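DUF3822 family protein (Bacteroides thetaiotaomicron VPI-5482, PDB 3HRG) is of unknown function but has an actin-like ATPase fold, so it may bind or hydrolyse a nucleotide. Local coordinates at residues A50-V55 and T129-Q134; E84-E89 and V107-L112; K113-V118 and L147-S152. All blocks are in the same frame, centred on the assembly; numbering follows the deposited sequence. Where two conformers were deposited one is given.

Contact 1 (A50-V55 and T129-Q134); sequences ANLKNV and TFLNEQ
Phe-130 of helix 125-134 packs its ring against Leu-52 and Lys-53 of helix 48-58. With CG anti to the backbone N (chi1 177°), the ring reaches across the gap instead of lying along its own helix. Lys-53 covers one face with its aliphatic stem: CG sits 4.0 Å from the ring centroid in a CH-pi contact, displaced toward the CD1-CE1 side, and CE comes within 4.0 Å of Phe-130 CD1. Beyond CG the lysine chain runs fully extended past the ring. Leu-52 comes at a slant to the CD2-CE2 side of the ring, its CD2 3.6 Å from Phe-130 CD2 in the conformer described, one of two modelled. That same methyl also meets Leu-131, at 3.7 Å from its CG, with the two leucines crossing at about a right angle. The two helices pack beside the five-stranded mixed sheet, ordered 3-2-1-4-5, of one RNase H-like half of the actin-like fold: helix 48-58 follows its strand 33-40, and helix 125-134 leads into its edge strand 139-142. The segments' axes run 27° from parallel, 11.1 Å apart at closest approach. Beneath the helix pair, Leu-52 and Leu-131 both rest on Leu-17 of strand 12-17, the middle strand of that sheet. Phe-56, one turn further along helix 48-58, makes an edge-to-face pair with Phe-130. On the ring face opposite Lys-53 comes Gln-134, also modelled twice; in the copy described its NE2 lies 3.2 Å above the ring plane, near the rim, and donates to Phe-130 O, which also accepts the helical bond from Gln-134 N.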
loop_
_atom_site.group_PDB
_atom_site.type_symbol
_atom_site.label_atom_id
_atom_site.label_comp_id
_atom_site.label_asym_id
_atom_site.label_seq_id
_atom_site.Cartn_x
_atom_site.Cartn_y
_atom_site.Cartn_z
ATOM N N ALA A 50 20.213 0.386 -3.446
ATOM C CA ALA A 50 21.123 -0.377 -4.312
ATOM C C ALA A 50 20.323 -1.221 -5.300
ATOM O O ALA A 50 20.700 -1.326 -6.469
ATOM C CB ALA A 50 22.139 -1.244 -3.490
ATOM N N ASN A 51 19.221 -1.814 -4.841
ATOM C CA ASN A 51 18.340 -2.571 -5.742
ATOM C C ASN A 51 17.730 -1.653 -6.788
ATOM O O ASN A 51 17.637 -2.039 -7.958
ATOM C CB ASN A 51 17.258 -3.322 -4.980
ATOM C CG ASN A 51 17.740 -4.666 -4.434
ATOM O OD1 ASN A 51 17.906 -5.607 -5.194
ATOM N ND2 ASN A 51 17.871 -4.783 -3.117
ATOM N N LEU A 52 17.310 -0.461 -6.356
ATOM C CA LEU A 52 16.715 0.523 -7.255
ATOM C C LEU A 52 17.718 0.970 -8.333
ATOM O O LEU A 52 17.374 1.022 -9.515
ATOM C CB LEU A 52 16.179 1.712 -6.436
ATOM C CG LEU A 52 15.308 2.790 -7.076
ATOM C CD1 LEU A 52 14.063 2.176 -7.613
ATOM C CD2 LEU A 52 14.964 3.851 -6.036
ATOM N N LYS A 53 18.948 1.290 -7.926
ATOM C CA LYS A 53 19.948 1.709 -8.885
ATOM C C LYS A 53 20.211 0.591 -9.899
ATOM O O LYS A 53 20.394 0.873 -11.075
ATOM C CB LYS A 53 21.230 2.167 -8.203
ATOM C CG LYS A 53 21.067 3.498 -7.455
ATOM C CD LYS A 53 22.329 3.889 -6.707
ATOM C CE LYS A 53 22.171 5.242 -6.024
ATOM N NZ LYS A 53 23.423 5.697 -5.346
ATOM N N ASN A 54 20.245 -0.657 -9.434
ATOM C CA ASN A 54 20.428 -1.796 -10.342
ATOM C C ASN A 54 19.294 -1.914 -11.374
ATOM O O ASN A 54 19.567 -2.061 -12.547
ATOM C CB ASN A 54 20.518 -3.133 -9.576
ATOM C CG ASN A 54 21.858 -3.368 -8.943
ATOM O OD1 ASN A 54 22.847 -2.754 -9.339
ATOM N ND2 ASN A 54 21.921 -4.300 -7.974
ATOM N N VAL A 55 18.045 -1.818 -10.937
ATOM C CA VAL A 55 16.916 -1.980 -11.881
ATOM C C VAL A 55 16.847 -0.800 -12.876
ATOM O O VAL A 55 16.510 -1.008 -14.036
ATOM C CB VAL A 55 15.543 -2.207 -11.195
ATOM C CG1 VAL A 55 14.958 -0.913 -10.652
ATOM C CG2 VAL A 55 14.548 -2.812 -12.200
ATOM N N THR A 129 16.224 10.709 -2.871
ATOM C CA THR A 129 17.201 11.499 -3.635
ATOM C C THR A 129 17.391 10.914 -5.016
ATOM O O THR A 129 17.382 11.624 -6.006
ATOM C CB THR A 129 18.543 11.530 -2.894
ATOM O OG1 THR A 129 18.316 12.066 -1.573
ATOM C CG2 THR A 129 19.604 12.369 -3.636
ATOM N N PHE A 130 17.524 9.596 -5.081
ATOM C CA PHE A 130 17.710 8.952 -6.359
ATOM C C PHE A 130 16.480 9.135 -7.245
ATOM O O PHE A 130 16.621 9.505 -8.397
ATOM C CB PHE A 130 18.033 7.471 -6.204
ATOM C CG PHE A 130 18.172 6.763 -7.512
ATOM C CD1 PHE A 130 19.320 6.901 -8.261
ATOM C CD2 PHE A 130 17.129 6.006 -8.013
ATOM C CE1 PHE A 130 19.451 6.275 -9.484
ATOM C CE2 PHE A 130 17.246 5.366 -9.239
ATOM C CZ PHE A 130 18.403 5.498 -9.975
ATOM N N LEU A 131 15.289 8.884 -6.706
ATOM C CA LEU A 131 14.060 9.029 -7.495
ATOM C C LEU A 131 13.750 10.475 -7.915
ATOM O O LEU A 131 13.269 10.695 -9.028
ATOM C CB LEU A 131 12.879 8.393 -6.785
ATOM C CG LEU A 131 12.957 6.863 -6.715
ATOM C CD1 LEU A 131 11.952 6.286 -5.669
ATOM C CD2 LEU A 131 12.758 6.221 -8.106
ATOM N N ASN A 132 14.059 11.436 -7.058
ATOM C CA ASN A 132 13.852 12.847 -7.376
ATOM C C ASN A 132 14.787 13.289 -8.516
ATOM O O ASN A 132 14.432 14.153 -9.311
ATOM C CB ASN A 132 14.043 13.691 -6.120
ATOM C CG ASN A 132 13.799 15.152 -6.364
ATOM O OD1 ASN A 132 12.650 15.582 -6.572
ATOM N ND2 ASN A 132 14.854 15.936 -6.276
ATOM N N GLU A 133 15.969 12.677 -8.611
ATOM C CA GLU A 133 16.903 12.971 -9.703
ATOM C C GLU A 133 16.344 12.435 -11.013
ATOM O O GLU A 133 16.432 13.116 -12.024
ATOM C CB GLU A 133 18.306 12.374 -9.443
ATOM C CG GLU A 133 19.084 13.098 -8.338
ATOM C CD GLU A 133 20.287 12.325 -7.745
ATOM O OE1 GLU A 133 20.387 11.075 -7.920
ATOM O OE2 GLU A 133 21.121 12.983 -7.058
ATOM N N GLN A 134 15.772 11.226 -10.999
ATOM C CA GLN A 134 15.221 10.625 -12.224
ATOM C C GLN A 134 13.904 11.297 -12.616
ATOM O O GLN A 134 13.680 11.553 -13.781
ATOM C CB GLN A 134 14.977 9.112 -12.095
ATOM C CG GLN A 134 16.083 8.298 -11.441
ATOM C CD GLN A 134 17.473 8.644 -11.936
ATOM O OE1 GLN A 134 17.742 8.648 -13.137
ATOM N NE2 GLN A 134 18.377 8.897 -10.998
#

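Contact 2 (E84-E89 and V107-L112); sequences ELFEEE and VMYNIL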
loop_
_atom_site.group_PDB
_atom_site.type_symbol
_atom_site.label_atom_id
_atom_site.label_comp_id
_atom_site.label_asym_id
_atom_site.label_seq_id
_atom_site.Cartn_x
_atom_site.Cartn_y
_atom_site.Cartn_z
ATOM N N GLU A 84 -9.181 16.495 10.257
ATOM C CA GLU A 84 -9.502 17.562 11.200
ATOM C C GLU A 84 -8.488 17.666 12.354
ATOM O O GLU A 84 -8.475 18.680 13.048
ATOM C CB GLU A 84 -10.931 17.404 11.712
ATOM C CG GLU A 84 -11.098 16.263 12.647
ATOM C CD GLU A 84 -12.535 15.940 12.974
ATOM O OE1 GLU A 84 -13.456 16.759 12.705
ATOM O OE2 GLU A 84 -12.712 14.818 13.515
ATOM N N LEU A 85 -7.699 16.609 12.585
ATOM C CA LEU A 85 -6.653 16.603 13.598
ATOM C C LEU A 85 -5.253 16.820 13.021
ATOM O O LEU A 85 -4.284 16.876 13.773
ATOM C CB LEU A 85 -6.675 15.281 14.383
ATOM C CG LEU A 85 -7.868 15.072 15.324
ATOM C CD1 LEU A 85 -7.841 13.671 15.899
ATOM C CD2 LEU A 85 -7.840 16.130 16.408
ATOM N N PHE A 86 -5.133 16.947 11.700
ATOM C CA PHE A 86 -3.852 17.102 11.066
ATOM C C PHE A 86 -3.413 18.548 10.823
ATOM O O PHE A 86 -4.192 19.353 10.336
ATOM C CB PHE A 86 -3.881 16.423 9.697
ATOM C CG PHE A 86 -2.591 16.565 8.941
ATOM C CD1 PHE A 86 -1.467 15.860 9.342
ATOM C CD2 PHE A 86 -2.503 17.380 7.818
ATOM C CE1 PHE A 86 -0.242 15.984 8.633
ATOM C CE2 PHE A 86 -1.314 17.502 7.124
ATOM C CZ PHE A 86 -0.185 16.814 7.537
ATOM N N GLU A 87 -2.150 18.824 11.144
ATOM C CA GLU A 87 -1.505 20.089 10.882
ATOM C C GLU A 87 -0.116 19.734 10.320
ATOM O O GLU A 87 0.630 18.913 10.935
ATOM C CB GLU A 87 -1.422 20.933 12.155
ATOM C CG GLU A 87 -2.783 21.162 12.883
ATOM C CD GLU A 87 -3.852 21.861 12.011
ATOM O OE1 GLU A 87 -3.509 22.462 10.967
ATOM O OE2 GLU A 87 -5.059 21.801 12.389
ATOM N N GLU A 88 0.219 20.309 9.164
ATOM C CA GLU A 88 1.490 20.041 8.479
ATOM C C GLU A 88 2.692 20.217 9.377
ATOM O O GLU A 88 3.615 19.380 9.375
ATOM C CB GLU A 88 1.687 20.950 7.258
ATOM C CG GLU A 88 2.992 20.648 6.542
ATOM C CD GLU A 88 3.172 21.386 5.235
ATOM O OE1 GLU A 88 3.167 22.631 5.204
ATOM O OE2 GLU A 88 3.400 20.700 4.238
ATOM N N GLU A 89 2.650 21.272 10.177
ATOM C CA GLU A 89 3.740 21.600 11.102
ATOM C C GLU A 89 3.952 20.516 12.182
ATOM O O GLU A 89 5.024 20.457 12.775
ATOM C CB GLU A 89 3.529 22.981 11.766
ATOM C CG GLU A 89 2.454 23.051 12.866
ATOM C CD GLU A 89 2.257 24.457 13.411
ATOM O OE1 GLU A 89 2.747 25.423 12.794
ATOM O OE2 GLU A 89 1.605 24.595 14.459
ATOM N N VAL A 107 10.112 12.259 6.020
ATOM C CA VAL A 107 8.689 12.100 6.326
ATOM C C VAL A 107 7.854 12.917 5.326
ATOM O O VAL A 107 8.092 14.110 5.150
ATOM C CB VAL A 107 8.382 12.510 7.748
ATOM C CG1 VAL A 107 6.853 12.405 8.001
ATOM C CG2 VAL A 107 9.185 11.637 8.749
HETATM N N MSE A 108 6.896 12.253 4.672
HETATM C CA MSE A 108 5.999 12.851 3.695
HETATM C C MSE A 108 4.575 12.568 4.135
HETATM O O MSE A 108 4.371 11.848 5.100
HETATM C CB MSE A 108 6.193 12.187 2.349
HETATM C CG MSE A 108 7.630 11.977 1.959
HETATM SE SE MSE A 108 7.752 11.439 0.129
HETATM C CE MSE A 108 7.196 13.154 -0.661
ATOM N N TYR A 109 3.605 13.139 3.442
ATOM C CA TYR A 109 2.218 12.851 3.746
ATOM C C TYR A 109 1.308 13.008 2.524
ATOM O O TYR A 109 1.596 13.792 1.634
ATOM C CB TYR A 109 1.697 13.715 4.893
ATOM C CG TYR A 109 1.585 15.160 4.594
ATOM C CD1 TYR A 109 0.423 15.682 4.036
ATOM C CD2 TYR A 109 2.634 16.033 4.848
ATOM C CE1 TYR A 109 0.312 17.043 3.736
ATOM C CE2 TYR A 109 2.519 17.379 4.587
ATOM C CZ TYR A 109 1.354 17.871 4.017
ATOM O OH TYR A 109 1.234 19.214 3.737
ATOM N N ASN A 110 0.228 12.230 2.516
ATOM C CA ASN A 110 -0.819 12.310 1.536
ATOM C C ASN A 110 -2.146 12.660 2.212
ATOM O O ASN A 110 -2.550 11.987 3.153
ATOM C CB ASN A 110 -1.075 10.977 0.883
ATOM C CG ASN A 110 0.141 10.386 0.190
ATOM O OD1 ASN A 110 0.325 9.172 0.258
ATOM N ND2 ASN A 110 0.953 11.208 -0.482
ATOM N N ILE A 111 -2.833 13.662 1.684
ATOM C CA ILE A 111 -4.139 14.017 2.148
ATOM C C ILE A 111 -5.192 13.277 1.293
ATOM O O ILE A 111 -5.180 13.374 0.061
ATOM C CB ILE A 111 -4.390 15.526 2.044
ATOM C CG1 ILE A 111 -3.398 16.271 2.927
ATOM C CG2 ILE A 111 -5.861 15.869 2.490
ATOM C CD1 ILE A 111 -3.403 17.803 2.743
ATOM N N LEU A 112 -6.073 12.544 1.951
ATOM C CA LEU A 112 -7.166 11.846 1.290
ATOM C C LEU A 112 -8.398 12.696 1.585
ATOM O O LEU A 112 -9.103 12.448 2.554
ATOM C CB LEU A 112 -7.301 10.417 1.797
ATOM C CG LEU A 112 -6.194 9.399 1.495
ATOM C CD1 LEU A 112 -4.798 9.704 2.109
ATOM C CD2 LEU A 112 -6.684 8.001 1.918
#
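Tyr-109 presents a ring face to Phe-86 and its hydroxyl to Glu-88, so two neighbours along one loop hold the same side chain in different ways. The tyrosine stands on strand 105-112, an outer strand of a three-stranded antiparallel sheet, while segment 84-89 belongs to the loop that leaves the other outer strand, 78-82, on its way to helix 91-96. The aromatic pair is edge-to-face: Phe-86 CZ is poised 3.6 Å above the centre of the Tyr-109 ring, the centroids are 4.9 Å apart and the planes meet at 56°. Phe-86 gets there with CG anti to its backbone nitrogen (chi1 178°), which swings the ring out of the loop toward the sheet; it also touches Val-118 of the central strand and Ala-91 of the following helix. Tyr-109 has CG between the backbone N and the carbonyl carbon (chi1 67°), a turn that sets its ring toward the loop, where Phe-86 and Glu-88 meet it. Glu-88 is extended, and its CG passes 3.8 Å from Tyr-109 CE2 before the carboxylate arrives at the phenol end of the ring. Tyr-109 OH donates to Glu-88 OE2 over 2.7 Å, meeting that oxygen from above the carboxylate plane, while OE2 itself lies near the plane of the ring.

Contact 3 (K113-V118 and L147-S152); sequences KKNNVV and LIEYFS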
loop_
_atom_site.group_PDB
_atom_site.type_symbol
_atom_site.label_atom_id
_atom_site.label_comp_id
_atom_site.label_asym_id
_atom_site.label_seq_id
_atom_site.Cartn_x
_atom_site.Cartn_y
_atom_site.Cartn_z
ATOM N N LYS A 113 -8.630 13.721 0.758
ATOM C CA LYS A 113 -9.748 14.688 0.997
ATOM C C LYS A 113 -11.134 14.036 1.093
ATOM O O LYS A 113 -11.876 14.287 2.052
ATOM C CB LYS A 113 -9.763 15.786 -0.083
ATOM C CG LYS A 113 -10.800 16.881 0.159
ATOM N N LYS A 114 -11.445 13.177 0.125
ATOM C CA LYS A 114 -12.706 12.431 0.091
ATOM C C LYS A 114 -12.944 11.566 1.353
ATOM O O LYS A 114 -14.084 11.461 1.811
ATOM C CB LYS A 114 -12.736 11.538 -1.164
ATOM N N ASN A 115 -11.881 11.005 1.937
ATOM C CA ASN A 115 -11.987 10.153 3.144
ATOM C C ASN A 115 -11.720 10.867 4.467
ATOM O O ASN A 115 -11.742 10.238 5.523
ATOM C CB ASN A 115 -11.024 8.979 3.008
ATOM C CG ASN A 115 -11.291 8.167 1.761
ATOM O OD1 ASN A 115 -10.615 8.338 0.748
ATOM N ND2 ASN A 115 -12.329 7.365 1.793
ATOM N N ASN A 116 -11.428 12.166 4.418
ATOM C CA ASN A 116 -11.117 12.948 5.623
ATOM C C ASN A 116 -9.994 12.382 6.496
ATOM O O ASN A 116 -10.064 12.396 7.743
ATOM C CB ASN A 116 -12.393 13.204 6.428
ATOM C CG ASN A 116 -13.315 14.139 5.708
ATOM O OD1 ASN A 116 -12.980 15.313 5.505
ATOM N ND2 ASN A 116 -14.489 13.652 5.328
ATOM N N VAL A 117 -8.952 11.879 5.843
ATOM C CA VAL A 117 -7.808 11.401 6.578
ATOM C C VAL A 117 -6.511 11.774 5.885
ATOM O O VAL A 117 -6.488 12.148 4.683
ATOM C CB VAL A 117 -7.802 9.864 6.791
ATOM C CG1 VAL A 117 -9.071 9.344 7.505
ATOM C CG2 VAL A 117 -7.620 9.143 5.486
ATOM N N VAL A 118 -5.436 11.679 6.654
ATOM C CA VAL A 118 -4.081 11.922 6.152
ATOM C C VAL A 118 -3.231 10.761 6.515
ATOM O O VAL A 118 -3.344 10.243 7.612
ATOM C CB VAL A 118 -3.491 13.187 6.785
ATOM C CG1 VAL A 118 -1.997 13.426 6.329
ATOM C CG2 VAL A 118 -4.361 14.358 6.470
ATOM N N LEU A 147 -4.928 2.258 -1.210
ATOM C CA LEU A 147 -5.646 1.127 -0.636
ATOM C C LEU A 147 -6.869 1.598 0.169
ATOM O O LEU A 147 -7.951 1.044 0.032
ATOM C CB LEU A 147 -4.743 0.222 0.200
ATOM C CG LEU A 147 -3.741 -0.684 -0.528
ATOM C CD1 LEU A 147 -2.961 -1.553 0.463
ATOM C CD2 LEU A 147 -4.421 -1.581 -1.546
ATOM N N ILE A 148 -6.696 2.642 0.956
ATOM C CA ILE A 148 -7.796 3.200 1.751
ATOM C C ILE A 148 -8.880 3.754 0.860
ATOM O O ILE A 148 -10.057 3.472 1.085
ATOM C CB ILE A 148 -7.300 4.298 2.699
ATOM C CG1 ILE A 148 -6.509 3.641 3.812
ATOM C CG2 ILE A 148 -8.483 5.098 3.269
ATOM C CD1 ILE A 148 -5.711 4.580 4.682
ATOM N N GLU A 149 -8.506 4.492 -0.189
ATOM C CA GLU A 149 -9.529 5.019 -1.101
ATOM C C GLU A 149 -10.337 3.889 -1.768
ATOM O O GLU A 149 -11.568 3.947 -1.879
ATOM C CB GLU A 149 -8.913 5.916 -2.172
ATOM C CG GLU A 149 -8.189 7.081 -1.569
ATOM C CD GLU A 149 -7.840 8.169 -2.544
ATOM O OE1 GLU A 149 -8.126 8.032 -3.751
ATOM O OE2 GLU A 149 -7.301 9.190 -2.062
ATOM N N TYR A 150 -9.632 2.872 -2.216
ATOM C CA TYR A 150 -10.247 1.722 -2.861
ATOM C C TYR A 150 -11.142 0.925 -1.889
ATOM O O TYR A 150 -12.300 0.648 -2.181
ATOM C CB TYR A 150 -9.147 0.819 -3.407
ATOM C CG TYR A 150 -9.623 -0.420 -4.137
ATOM C CD1 TYR A 150 -10.016 -0.353 -5.463
ATOM C CD2 TYR A 150 -9.645 -1.668 -3.503
ATOM C CE1 TYR A 150 -10.436 -1.502 -6.168
ATOM C CE2 TYR A 150 -10.082 -2.825 -4.189
ATOM C CZ TYR A 150 -10.455 -2.719 -5.523
ATOM O OH TYR A 150 -10.871 -3.809 -6.219
ATOM N N PHE A 151 -10.587 0.533 -0.760
ATOM C CA PHE A 151 -11.353 -0.227 0.230
ATOM C C PHE A 151 -12.536 0.587 0.817
ATOM O O PHE A 151 -13.577 0.026 1.111
ATOM C CB PHE A 151 -10.475 -0.711 1.361
ATOM C CG PHE A 151 -9.399 -1.723 0.956
ATOM C CD1 PHE A 151 -9.654 -2.775 0.095
ATOM C CD2 PHE A 151 -8.158 -1.676 1.577
ATOM C CE1 PHE A 151 -8.665 -3.717 -0.188
ATOM C CE2 PHE A 151 -7.147 -2.611 1.289
ATOM C CZ PHE A 151 -7.400 -3.629 0.417
ATOM N N SER A 152 -12.383 1.891 0.951
ATOM C CA SER A 152 -13.475 2.735 1.432
ATOM C C SER A 152 -14.726 2.541 0.549
ATOM O O SER A 152 -15.821 2.358 1.050
ATOM C CB SER A 152 -13.076 4.213 1.446
ATOM O OG SER A 152 -14.222 5.032 1.694
HETATM O O HOH W 1 -12.724 6.337 -1.310
HETATM O O HOH W 2 -9.594 10.345 -0.684
#
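Asn-115 lays its amide against one side of helix 144-154, where Glu-149 and Ser-152 are its nearest neighbours. It sits in the type I turn from Lys-113 to Asn-116 of the beta hairpin joining strands 105-112 and 117-124; Asn-116 and Val-117 both face Leu-112, forming a G1 beta bulge. In the first shell, Asn-115 OD1 lies 3.6 Å from Glu-149 CG, the two side chains crossing at about a right angle, while ND2 reaches toward the next turn of the helix, 3.0 Å from Ser-152 OG. Beneath the amide, Ile-148 CG2 makes a looser contact with Asn-115 CG. Two waters fill out the polar side. One donates to Asn-115 OD1 and, weakly, to Glu-149 OE2; the other accepts from Asn-115 ND2 and donates to Glu-149 O, so both ends of the amide are tied to the same helical residue. An alanine at Asn-115 is likely to leave both waters without their mate on the hairpin and open a gap beside Glu-149 CG and Ser-152.

Further out, the turn is closed by Asn-116 N bonding to Lys-113 O, and Asn-116 takes up a left-handed backbone conformation (phi 54°, psi 40°) that returns the chain to strand 117-124. Asn-115 has CG anti to its carbonyl carbon (chi1 -57°), which brings the amide over the helix. On the helix side, Ser-152 OG is hydrogen-bonded to Gly-180 O, and Ile-148 and Ser-152 touch Tyr-175 and Phe-177 of strand 171-178, so the helix bridges hairpin and second five-stranded sheet. The shorter of the two bonds made by the water on ND2 runs to Glu-149 O, at 2.7 Å.

How the contacts relate
Contacts 2 and 3 are neighbours, their centres about 13 Å apart, and strands 105-112 and 117-124 join them: Leu-112 N lies 2.8 Å from Val-117 O, a probable hydrogen bond, and Leu-112 CD2 packs 3.7 Å from Ile-148 CG2. Contact 1 stands apart, about 26 Å from contact 2 and 29 Å from contact 3 between centres, and on the opposite side of the chain's centre from contact 3. Strand 117-124 nevertheless runs straight on into helix 125-134, so the small antiparallel sheet leads from one region to the other. With the function unknown, no contact can be tied to an active site; an unidentified bound ligand lies about 12 Å from the Leu-52 side chain.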